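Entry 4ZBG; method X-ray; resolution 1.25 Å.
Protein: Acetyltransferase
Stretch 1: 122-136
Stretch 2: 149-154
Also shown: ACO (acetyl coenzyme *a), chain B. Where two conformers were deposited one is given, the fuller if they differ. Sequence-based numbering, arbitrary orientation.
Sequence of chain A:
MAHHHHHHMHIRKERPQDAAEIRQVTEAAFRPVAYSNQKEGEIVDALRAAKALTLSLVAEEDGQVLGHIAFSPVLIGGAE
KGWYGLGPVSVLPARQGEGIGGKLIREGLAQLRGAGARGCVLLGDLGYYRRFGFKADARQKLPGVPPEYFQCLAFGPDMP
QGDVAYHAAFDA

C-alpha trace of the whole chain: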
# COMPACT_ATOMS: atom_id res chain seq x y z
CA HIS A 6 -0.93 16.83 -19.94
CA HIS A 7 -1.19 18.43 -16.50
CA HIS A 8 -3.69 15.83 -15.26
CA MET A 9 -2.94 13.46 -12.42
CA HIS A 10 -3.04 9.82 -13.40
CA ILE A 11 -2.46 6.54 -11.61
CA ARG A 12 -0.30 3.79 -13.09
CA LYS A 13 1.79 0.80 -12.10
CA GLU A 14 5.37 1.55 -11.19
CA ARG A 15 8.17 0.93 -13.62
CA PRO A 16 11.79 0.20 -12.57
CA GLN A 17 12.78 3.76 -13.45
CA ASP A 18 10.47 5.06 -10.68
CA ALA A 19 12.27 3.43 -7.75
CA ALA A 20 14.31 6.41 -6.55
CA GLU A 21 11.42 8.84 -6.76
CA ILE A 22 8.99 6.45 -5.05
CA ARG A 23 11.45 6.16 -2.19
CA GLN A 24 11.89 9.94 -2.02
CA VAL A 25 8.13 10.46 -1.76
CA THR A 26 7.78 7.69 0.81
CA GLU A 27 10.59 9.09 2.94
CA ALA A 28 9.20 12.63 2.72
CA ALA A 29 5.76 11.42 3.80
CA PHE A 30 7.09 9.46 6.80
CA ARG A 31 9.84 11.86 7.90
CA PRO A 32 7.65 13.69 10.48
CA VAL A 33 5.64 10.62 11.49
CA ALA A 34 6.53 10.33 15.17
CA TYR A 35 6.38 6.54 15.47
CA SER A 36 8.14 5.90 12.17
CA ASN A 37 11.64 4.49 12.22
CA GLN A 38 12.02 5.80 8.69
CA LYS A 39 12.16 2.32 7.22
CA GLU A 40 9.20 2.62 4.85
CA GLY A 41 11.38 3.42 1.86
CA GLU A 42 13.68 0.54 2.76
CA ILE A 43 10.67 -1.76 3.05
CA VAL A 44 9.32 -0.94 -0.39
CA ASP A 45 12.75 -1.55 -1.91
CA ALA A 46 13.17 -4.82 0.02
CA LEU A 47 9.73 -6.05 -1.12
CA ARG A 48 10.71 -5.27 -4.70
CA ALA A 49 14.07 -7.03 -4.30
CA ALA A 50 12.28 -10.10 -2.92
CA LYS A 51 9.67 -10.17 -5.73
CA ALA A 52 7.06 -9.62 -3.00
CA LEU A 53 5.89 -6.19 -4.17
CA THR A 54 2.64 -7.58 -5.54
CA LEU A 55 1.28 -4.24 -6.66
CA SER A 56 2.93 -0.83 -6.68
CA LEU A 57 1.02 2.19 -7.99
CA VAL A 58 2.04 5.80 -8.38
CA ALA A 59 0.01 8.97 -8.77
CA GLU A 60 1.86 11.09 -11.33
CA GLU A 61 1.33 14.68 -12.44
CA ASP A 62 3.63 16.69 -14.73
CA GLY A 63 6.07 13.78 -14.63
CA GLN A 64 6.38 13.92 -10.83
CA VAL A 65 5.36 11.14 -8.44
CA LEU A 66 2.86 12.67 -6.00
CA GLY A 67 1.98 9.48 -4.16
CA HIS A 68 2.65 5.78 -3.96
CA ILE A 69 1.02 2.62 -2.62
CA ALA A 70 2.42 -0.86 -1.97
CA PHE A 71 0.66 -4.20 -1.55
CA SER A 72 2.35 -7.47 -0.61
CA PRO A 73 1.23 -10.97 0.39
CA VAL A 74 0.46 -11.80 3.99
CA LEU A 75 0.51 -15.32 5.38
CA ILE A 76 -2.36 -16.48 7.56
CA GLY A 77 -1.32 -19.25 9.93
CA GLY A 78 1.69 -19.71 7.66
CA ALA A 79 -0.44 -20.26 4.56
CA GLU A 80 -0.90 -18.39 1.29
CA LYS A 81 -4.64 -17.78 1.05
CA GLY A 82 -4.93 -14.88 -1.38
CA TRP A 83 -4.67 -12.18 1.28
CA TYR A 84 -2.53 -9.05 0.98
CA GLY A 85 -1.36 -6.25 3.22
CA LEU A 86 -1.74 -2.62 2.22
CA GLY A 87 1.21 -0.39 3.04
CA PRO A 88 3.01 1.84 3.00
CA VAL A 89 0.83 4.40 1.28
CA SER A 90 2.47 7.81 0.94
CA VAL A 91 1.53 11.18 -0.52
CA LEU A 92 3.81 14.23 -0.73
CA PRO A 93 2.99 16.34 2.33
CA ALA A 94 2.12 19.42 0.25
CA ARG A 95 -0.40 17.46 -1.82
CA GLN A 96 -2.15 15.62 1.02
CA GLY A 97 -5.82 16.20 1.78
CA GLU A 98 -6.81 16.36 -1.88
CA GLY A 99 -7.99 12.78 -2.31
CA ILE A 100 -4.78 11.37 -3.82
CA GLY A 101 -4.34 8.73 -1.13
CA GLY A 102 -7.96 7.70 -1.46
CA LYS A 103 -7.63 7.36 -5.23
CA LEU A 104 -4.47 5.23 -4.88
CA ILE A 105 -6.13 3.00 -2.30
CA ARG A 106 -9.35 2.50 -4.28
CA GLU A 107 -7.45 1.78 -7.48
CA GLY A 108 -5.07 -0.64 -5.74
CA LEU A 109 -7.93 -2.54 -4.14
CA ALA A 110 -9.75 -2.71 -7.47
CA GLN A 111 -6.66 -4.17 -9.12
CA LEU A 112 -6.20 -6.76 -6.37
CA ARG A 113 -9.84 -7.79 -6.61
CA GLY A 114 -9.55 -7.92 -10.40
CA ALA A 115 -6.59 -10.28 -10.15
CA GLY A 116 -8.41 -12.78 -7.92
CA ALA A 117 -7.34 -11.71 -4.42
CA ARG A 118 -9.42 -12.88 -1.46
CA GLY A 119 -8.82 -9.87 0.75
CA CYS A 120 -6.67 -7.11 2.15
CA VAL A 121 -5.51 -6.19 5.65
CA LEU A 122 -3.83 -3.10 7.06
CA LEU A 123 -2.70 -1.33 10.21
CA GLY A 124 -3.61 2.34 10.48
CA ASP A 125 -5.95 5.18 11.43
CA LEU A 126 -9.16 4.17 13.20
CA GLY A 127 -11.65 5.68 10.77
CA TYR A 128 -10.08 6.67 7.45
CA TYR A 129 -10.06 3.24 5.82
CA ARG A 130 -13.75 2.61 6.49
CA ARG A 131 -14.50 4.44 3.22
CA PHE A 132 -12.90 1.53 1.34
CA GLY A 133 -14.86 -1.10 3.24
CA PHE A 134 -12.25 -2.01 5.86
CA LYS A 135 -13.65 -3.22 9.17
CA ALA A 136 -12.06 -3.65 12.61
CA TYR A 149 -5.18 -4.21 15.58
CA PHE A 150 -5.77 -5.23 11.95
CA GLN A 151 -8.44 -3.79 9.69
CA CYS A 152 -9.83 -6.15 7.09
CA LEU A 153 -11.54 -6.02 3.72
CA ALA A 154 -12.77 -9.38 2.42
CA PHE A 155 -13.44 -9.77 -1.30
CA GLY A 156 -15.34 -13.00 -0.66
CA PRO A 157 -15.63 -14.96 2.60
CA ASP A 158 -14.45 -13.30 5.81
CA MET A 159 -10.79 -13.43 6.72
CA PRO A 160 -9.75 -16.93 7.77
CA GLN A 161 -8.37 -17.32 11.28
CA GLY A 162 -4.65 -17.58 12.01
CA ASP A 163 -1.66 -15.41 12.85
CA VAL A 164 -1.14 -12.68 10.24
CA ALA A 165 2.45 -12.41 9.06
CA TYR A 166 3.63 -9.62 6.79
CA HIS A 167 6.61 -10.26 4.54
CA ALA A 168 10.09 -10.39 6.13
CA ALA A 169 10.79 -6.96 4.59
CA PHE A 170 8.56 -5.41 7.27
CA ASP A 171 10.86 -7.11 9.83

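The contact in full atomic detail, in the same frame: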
# COMPACT_ATOMS: atom_id res chain seq x y z
N LEU A 122 -4.73 -4.22 6.81
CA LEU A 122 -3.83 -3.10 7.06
C LEU A 122 -3.80 -2.72 8.53
O LEU A 122 -4.69 -3.10 9.30
CB LEU A 122 -4.21 -1.89 6.21
CG LEU A 122 -5.58 -1.23 6.41
CD1 LEU A 122 -5.64 -0.29 7.61
CD2 LEU A 122 -5.95 -0.48 5.15
N LEU A 123 -2.77 -1.97 8.90
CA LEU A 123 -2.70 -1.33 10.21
C LEU A 123 -2.68 0.18 10.00
O LEU A 123 -1.86 0.69 9.24
CB LEU A 123 -1.45 -1.78 10.96
CG LEU A 123 -1.43 -3.25 11.37
CD1 LEU A 123 -0.06 -3.68 11.87
CD2 LEU A 123 -2.49 -3.51 12.44
N GLY A 124 -3.58 0.91 10.66
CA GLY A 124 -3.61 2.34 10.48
C GLY A 124 -4.71 3.05 11.24
O GLY A 124 -5.28 2.50 12.18
N ASP A 125 -4.98 4.28 10.81
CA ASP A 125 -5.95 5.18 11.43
C ASP A 125 -7.29 4.50 11.66
O ASP A 125 -7.76 3.74 10.81
CB ASP A 125 -6.15 6.39 10.53
CG ASP A 125 -7.09 7.40 11.12
OD1 ASP A 125 -6.67 8.13 12.04
OD2 ASP A 125 -8.26 7.45 10.68
N LEU A 126 -7.90 4.80 12.80
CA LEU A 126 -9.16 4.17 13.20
C LEU A 126 -10.28 4.27 12.17
O LEU A 126 -10.97 3.29 11.90
CB LEU A 126 -9.66 4.74 14.53
CG LEU A 126 -10.94 4.10 15.06
CD1 LEU A 126 -10.65 2.70 15.61
CD2 LEU A 126 -11.62 4.97 16.11
N GLY A 127 -10.48 5.45 11.59
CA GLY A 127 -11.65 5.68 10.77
C GLY A 127 -11.47 5.85 9.27
O GLY A 127 -12.41 5.60 8.50
N TYR A 128 -10.29 6.29 8.85
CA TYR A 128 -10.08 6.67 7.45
C TYR A 128 -10.40 5.55 6.46
O TYR A 128 -11.04 5.78 5.44
CB TYR A 128 -8.64 7.15 7.24
CG TYR A 128 -8.29 7.45 5.80
CD1 TYR A 128 -8.81 8.56 5.15
CD2 TYR A 128 -7.43 6.62 5.10
CE1 TYR A 128 -8.48 8.83 3.82
CE2 TYR A 128 -7.09 6.88 3.78
CZ TYR A 128 -7.62 7.98 3.15
OH TYR A 128 -7.27 8.22 1.84
N TYR A 129 -9.97 4.34 6.78
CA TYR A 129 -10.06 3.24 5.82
C TYR A 129 -11.45 2.63 5.72
O TYR A 129 -11.71 1.80 4.86
CB TYR A 129 -8.99 2.19 6.12
CG TYR A 129 -7.59 2.77 6.08
CD1 TYR A 129 -6.89 2.87 4.88
CD2 TYR A 129 -6.97 3.23 7.24
CE1 TYR A 129 -5.61 3.40 4.84
CE2 TYR A 129 -5.69 3.76 7.21
CZ TYR A 129 -5.01 3.85 6.00
OH TYR A 129 -3.74 4.39 5.95
N ARG A 130 -12.37 3.07 6.57
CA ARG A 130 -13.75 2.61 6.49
C ARG A 130 -14.38 2.93 5.13
O ARG A 130 -15.26 2.21 4.67
CB ARG A 130 -14.60 3.20 7.61
CG ARG A 130 -14.22 2.69 8.99
CD ARG A 130 -15.01 3.41 10.07
NE ARG A 130 -16.45 3.37 9.84
CZ ARG A 130 -17.26 2.43 10.33
NH1 ARG A 130 -18.56 2.47 10.08
NH2 ARG A 130 -16.76 1.45 11.08
N ARG A 131 -13.93 4.01 4.50
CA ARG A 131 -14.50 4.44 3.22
C ARG A 131 -14.19 3.45 2.10
O ARG A 131 -14.81 3.52 1.04
CB ARG A 131 -14.03 5.85 2.85
CG ARG A 131 -12.57 5.93 2.42
CD ARG A 131 -12.04 7.37 2.47
NE ARG A 131 -12.13 7.88 3.83
CZ ARG A 131 -12.11 9.16 4.17
NH1 ARG A 131 -11.95 10.11 3.26
NH2 ARG A 131 -12.25 9.48 5.45
N PHE A 132 -13.24 2.55 2.32
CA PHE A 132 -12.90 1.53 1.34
C PHE A 132 -13.46 0.18 1.74
O PHE A 132 -13.16 -0.84 1.12
CB PHE A 132 -11.38 1.42 1.16
CG PHE A 132 -10.67 2.75 1.15
CD1 PHE A 132 -10.77 3.60 0.06
CD2 PHE A 132 -9.91 3.15 2.24
CE1 PHE A 132 -10.12 4.82 0.05
CE2 PHE A 132 -9.26 4.37 2.24
CZ PHE A 132 -9.37 5.22 1.14
N GLY A 133 -14.26 0.15 2.81
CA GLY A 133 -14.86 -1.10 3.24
C GLY A 133 -14.11 -1.87 4.31
O GLY A 133 -14.55 -2.94 4.72
N PHE A 134 -12.98 -1.35 4.78
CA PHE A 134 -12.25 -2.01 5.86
C PHE A 134 -13.03 -1.99 7.16
O PHE A 134 -13.64 -0.98 7.52
CB PHE A 134 -10.88 -1.37 6.07
CG PHE A 134 -9.88 -1.70 5.00
CD1 PHE A 134 -9.06 -2.81 5.11
CD2 PHE A 134 -9.78 -0.91 3.87
CE1 PHE A 134 -8.16 -3.11 4.12
CE2 PHE A 134 -8.88 -1.20 2.88
CZ PHE A 134 -8.06 -2.31 3.01
N LYS A 135 -12.98 -3.11 7.88
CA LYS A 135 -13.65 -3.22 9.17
C LYS A 135 -12.67 -3.68 10.25
O LYS A 135 -11.69 -4.36 9.95
CB LYS A 135 -14.83 -4.19 9.07
CG LYS A 135 -15.91 -3.72 8.10
CD LYS A 135 -17.16 -4.59 8.17
CE LYS A 135 -16.86 -6.02 7.77
NZ LYS A 135 -18.09 -6.88 7.86
N ALA A 136 -12.93 -3.29 11.49
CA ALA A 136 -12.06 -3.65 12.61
C ALA A 136 -12.56 -4.90 13.32
O ALA A 136 -13.09 -5.81 12.70
CB ALA A 136 -11.94 -2.48 13.59
N TYR A 149 -6.36 -3.99 16.41
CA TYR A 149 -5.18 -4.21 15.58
C TYR A 149 -5.52 -4.08 14.09
O TYR A 149 -5.77 -2.98 13.60
CB TYR A 149 -4.56 -5.57 15.87
N PHE A 150 -5.55 -5.21 13.39
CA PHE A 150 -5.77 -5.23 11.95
C PHE A 150 -7.13 -4.71 11.53
O PHE A 150 -8.12 -4.87 12.25
CB PHE A 150 -5.60 -6.66 11.42
CG PHE A 150 -4.22 -7.20 11.58
CD1 PHE A 150 -3.17 -6.70 10.83
CD2 PHE A 150 -3.97 -8.20 12.49
CE1 PHE A 150 -1.89 -7.19 10.98
CE2 PHE A 150 -2.69 -8.71 12.65
CZ PHE A 150 -1.65 -8.20 11.90
N GLN A 151 -7.18 -4.09 10.36
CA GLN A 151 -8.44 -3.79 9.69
C GLN A 151 -8.49 -4.66 8.45
O GLN A 151 -7.46 -4.90 7.81
CB GLN A 151 -8.53 -2.31 9.33
CG GLN A 151 -8.34 -1.42 10.54
CD GLN A 151 -8.43 0.04 10.19
OE1 GLN A 151 -9.25 0.44 9.37
NE2 GLN A 151 -7.56 0.86 10.78
N CYS A 152 -9.68 -5.12 8.10
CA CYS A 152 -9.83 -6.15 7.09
C CYS A 152 -10.90 -5.83 6.08
O CYS A 152 -11.96 -5.32 6.41
CB CYS A 152 -10.19 -7.49 7.73
SG CYS A 152 -8.98 -8.17 8.85
N LEU A 153 -10.59 -6.14 4.82
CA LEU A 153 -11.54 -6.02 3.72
C LEU A 153 -11.55 -7.35 2.97
O LEU A 153 -10.56 -7.71 2.33
CB LEU A 153 -11.15 -4.88 2.78
CG LEU A 153 -11.92 -4.79 1.46
CD1 LEU A 153 -13.42 -4.59 1.70
CD2 LEU A 153 -11.39 -3.66 0.60
N ALA A 154 -12.65 -8.08 3.08
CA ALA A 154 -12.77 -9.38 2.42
C ALA A 154 -13.41 -9.19 1.06
O ALA A 154 -14.40 -8.48 0.93
CB ALA A 154 -13.60 -10.33 3.27
N1A ACO B . -12.36 18.14 0.99
C2A ACO B . -12.39 17.86 2.29
N3A ACO B . -11.62 16.92 2.82
C4A ACO B . -10.80 16.20 2.04
C5A ACO B . -10.74 16.46 0.69
C6A ACO B . -11.57 17.47 0.18
N6A ACO B . -11.54 17.78 -1.24
N7A ACO B . -9.85 15.61 0.16
C8A ACO B . -9.38 14.86 1.14
N9A ACO B . -9.93 15.20 2.29
C1B ACO B . -9.67 14.60 3.60
C2B ACO B . -10.02 13.31 3.71
O2B ACO B . -11.42 13.11 4.01
C3B ACO B . -9.05 12.76 4.95
O3B ACO B . -9.55 13.23 6.22
P3B ACO B . -10.49 12.32 7.22
O7A ACO B . -10.72 13.18 8.44
O8A ACO B . -9.74 11.06 7.57
O9A ACO B . -11.77 12.01 6.48
C4B ACO B . -7.86 13.30 4.69
O4B ACO B . -8.13 14.56 3.79
C5B ACO B . -6.86 12.45 3.88
O5B ACO B . -7.53 11.82 2.81
P1A ACO B . -6.88 11.74 1.31
O1A ACO B . -6.75 13.10 0.69
O2A ACO B . -7.67 10.70 0.56
O3A ACO B . -5.42 11.10 1.56
P2A ACO B . -3.99 11.81 1.37
O4A ACO B . -3.71 12.05 -0.08
O5A ACO B . -3.83 12.96 2.32
O6A ACO B . -3.04 10.57 1.81
CBP ACO B . -1.88 9.46 3.58
CCP ACO B . -3.24 9.93 3.06
CDP ACO B . -2.12 8.68 4.88
CEP ACO B . -1.25 8.56 2.52
CAP ACO B . -1.00 10.68 3.83
OAP ACO B . -1.54 11.40 4.92
C9P ACO B . 0.46 10.35 4.14
O9P ACO B . 1.27 10.11 3.30
N8P ACO B . 0.80 10.36 5.54
C7P ACO B . 2.15 10.08 5.99
C6P ACO B . 2.52 8.62 5.78
C5P ACO B . 1.52 7.70 6.43
O5P ACO B . 1.22 7.79 7.58
N4P ACO B . 0.94 6.69 5.60
C3P ACO B . -0.03 5.76 6.14
C2P ACO B . 0.67 4.66 6.93
S1P ACO B . -0.56 3.40 7.38
C ACO B . -0.68 2.36 5.91
O ACO B . 0.07 2.51 5.00
CH3 ACO B . -1.77 1.30 5.91
O HOH W 1 -5.42 -0.58 12.53
O HOH W 2 -10.32 2.94 9.15
O HOH W 3 -11.85 -0.42 9.80

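Gln151 covers more surface than any other residue in this contact. The short stretch runs antiparallel to both ends of the longer one, and Gln151 pairs with the first of them. Gln151 N donates to Leu122 O at 2.9 Å, nearly straight, and Leu122 N donates to Gln151 O at 3.0 Å. The side chains of Leu122 and Gln151 lie on the same face of the sheet, with Leu122 CD1 3.8 Å from Gln151 CD.

The Gln151 side chain then reaches into the loop that follows Leu122. Its amide nitrogen, Gln151 NE2, donates to Asp125 O at 2.9 Å. Gln151 NE2 also donates to the oxygen of water 1 at 3.1 Å. That water accepts from Gly124 N and donates to Tyr149 O, so it ties the loop to the start of the second stretch. On the other side of the amide, Gln151 OE1 accepts from water 3 at 2.8 Å, and the oxygen of water 2 lies 2.7 Å from Gln151 OE1. The polar end of this buried side chain is thus satisfied by loop backbone and ordered water.

Leu153 is second in covered area. Its side chain points toward the longer stretch and packs on Phe134. Leu153 CB sits 3.8 Å from the centroid of the Phe134 ring, 15° off the normal, a CH-pi contact over one face. Leu153 CD2 approaches Phe132 O at 3.4 Å. Gly133 has a positive phi, and a CB there would lie only 3.1 Å from Leu153 CD1.

Between these two residues, Cys152 pairs with Lys135. Cys152 N donates to Lys135 O, and Lys135 N donates to Cys152 O, both at 2.8 Å. The second stretch therefore bonds to Leu122 through Gln151 and to Lys135 through the next residue. Leu123 CD2 meets Phe150 CD1 at 3.6 Å, an apolar contact.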